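Local coordinates for protein IscA (Thermosynechococcus elongatus, PDB 1X0G) that binds a [2Fe-2S] cluster and serves as a scaffold in iron-sulfur cluster biosynthesis, at the interface of chains A and B. Sequence-based numbering; all coordinates share one arbitrary frame. Chains: chain A/B, IscA.

The interface of chains A and B. Residues chain A 42-44, 77; chain B 29-31.
A:Asp43 and B:Gln31 pair backbone to backbone as an antiparallel bridge between one strand of each chain. Two unequal hydrogen bonds define it. The amide N of A:Asp43 gives its hydrogen to the carbonyl O of B:Gln31 at 2.7 Å, nearly straight at 168°. The return bond, from B:Gln31 N to A:Asp43 O, is longer at 3.2 Å and more bent; its donor stands above the carbonyl plane, 38° out of it. A water 3.0 Å from A:Asp43 O is also within hydrogen-bonding distance of B:Arg29 O and of the side-chain amide oxygen OE1 of B:Gln31; it cannot donate to all three at once, and the glutamine amide may be flipped. The water caps the close pair A:Asp43 O and B:Arg29 O, 3.1 Å apart; both can only accept, so they do not bond each other, and the water may ease their repulsion. On this side the side chains touch by their stems: CB of A:Asp43 lies 3.8 Å from CG of B:Gln31, and the glutamine chain runs on extended past CG towards the water.

B:Ile30 turns to the opposite side, where the contact is apolar. The branch methyl CG2 of B:Ile30, held anti to the backbone N, meets CD2 of A:Leu44 at 3.5 Å, the two side chains lying alongside and pointing the same way. CD1 of B:Ile30 reaches tip to tip towards CD2 of A:Leu77, 4.1 Å away; CD1 of that leucine rests over one face of the A:Tyr42 ring, near its rim. With an alanine in place of B:Ile30, CG2 and CD1 are gone, which is likely to open a gap beside A:Leu44 and end the contact with A:Leu77.

The bridge joins strand 27-46 of chain A to strand 28-47 of chain B, with A:Leu77 in the loop just before strand 78-84. Two-fold symmetry repeats the pairing with chains exchanged, consistent with the domain-swapped association of IscA.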
loop_
_atom_site.group_PDB
_atom_site.type_symbol
_atom_site.label_atom_id
_atom_site.label_comp_id
_atom_site.label_asym_id
_atom_site.label_seq_id
_atom_site.Cartn_x
_atom_site.Cartn_y
_atom_site.Cartn_z
ATOM N N TYR A 42 -7.757 -4.579 8.384
ATOM C CA TYR A 42 -8.730 -4.110 9.398
ATOM C C TYR A 42 -9.472 -5.270 9.968
ATOM O O TYR A 42 -10.042 -6.090 9.196
ATOM C CB TYR A 42 -9.703 -3.166 8.767
ATOM C CG TYR A 42 -8.954 -2.078 7.987
ATOM C CD1 TYR A 42 -8.841 -2.129 6.615
ATOM C CD2 TYR A 42 -8.293 -1.053 8.649
ATOM C CE1 TYR A 42 -8.123 -1.165 5.931
ATOM C CE2 TYR A 42 -7.593 -0.107 7.993
ATOM C CZ TYR A 42 -7.510 -0.143 6.618
ATOM O OH TYR A 42 -6.755 0.856 5.925
ATOM N N ASP A 43 -9.445 -5.376 11.301
ATOM C CA ASP A 43 -10.326 -6.308 11.996
ATOM C C ASP A 43 -11.610 -5.645 12.540
ATOM O O ASP A 43 -11.651 -5.097 13.653
ATOM C CB ASP A 43 -9.611 -6.921 13.181
ATOM C CG ASP A 43 -8.516 -7.875 12.800
ATOM O OD1 ASP A 43 -8.485 -8.932 13.419
ATOM O OD2 ASP A 43 -7.649 -7.594 11.963
ATOM N N LEU A 44 -12.671 -5.745 11.786
ATOM C CA LEU A 44 -13.891 -5.188 12.281
ATOM C C LEU A 44 -14.571 -6.268 13.113
ATOM O O LEU A 44 -14.573 -7.430 12.657
ATOM C CB LEU A 44 -14.742 -4.854 11.082
ATOM C CG LEU A 44 -14.314 -3.835 9.998
ATOM C CD1 LEU A 44 -15.374 -2.783 9.866
ATOM C CD2 LEU A 44 -12.938 -3.226 10.156
ATOM N N LEU A 77 -10.006 6.349 7.662
ATOM C CA LEU A 77 -10.744 5.178 7.134
ATOM C C LEU A 77 -12.227 5.449 6.862
ATOM O O LEU A 77 -12.943 6.004 7.700
ATOM C CB LEU A 77 -10.578 3.989 8.059
ATOM C CG LEU A 77 -11.377 2.751 7.738
ATOM C CD1 LEU A 77 -10.737 2.170 6.509
ATOM C CD2 LEU A 77 -11.395 1.765 8.887
ATOM N N ARG B 29 -15.974 -2.515 16.592
ATOM C CA ARG B 29 -14.643 -2.230 17.050
ATOM C C ARG B 29 -13.628 -2.588 15.980
ATOM O O ARG B 29 -13.786 -3.626 15.311
ATOM C CB ARG B 29 -14.354 -2.967 18.309
ATOM C CG ARG B 29 -12.971 -2.801 18.801
ATOM C CD ARG B 29 -13.034 -3.235 20.231
ATOM N NE ARG B 29 -11.874 -2.797 20.971
ATOM C CZ ARG B 29 -10.604 -3.169 20.771
ATOM N NH1 ARG B 29 -10.222 -4.020 19.808
ATOM N NH2 ARG B 29 -9.679 -2.613 21.536
ATOM N N ILE B 30 -12.636 -1.728 15.786
ATOM C CA ILE B 30 -11.688 -1.941 14.701
ATOM C C ILE B 30 -10.279 -2.026 15.256
ATOM O O ILE B 30 -9.959 -1.311 16.208
ATOM C CB ILE B 30 -11.721 -0.863 13.652
ATOM C CG1 ILE B 30 -13.168 -0.436 13.389
ATOM C CG2 ILE B 30 -11.055 -1.338 12.410
ATOM C CD1 ILE B 30 -13.393 0.351 12.122
ATOM N N GLN B 31 -9.479 -2.945 14.734
ATOM C CA GLN B 31 -8.107 -2.989 15.101
ATOM C C GLN B 31 -7.375 -3.292 13.838
ATOM O O GLN B 31 -8.011 -3.664 12.852
ATOM C CB GLN B 31 -7.803 -3.971 16.232
ATOM C CG GLN B 31 -8.773 -5.071 16.395
ATOM C CD GLN B 31 -8.429 -6.011 17.551
ATOM O OE1 GLN B 31 -9.274 -6.332 18.367
ATOM N NE2 GLN B 31 -7.182 -6.484 17.596
HETATM O O HOH W 1 -11.804 -5.798 16.573
#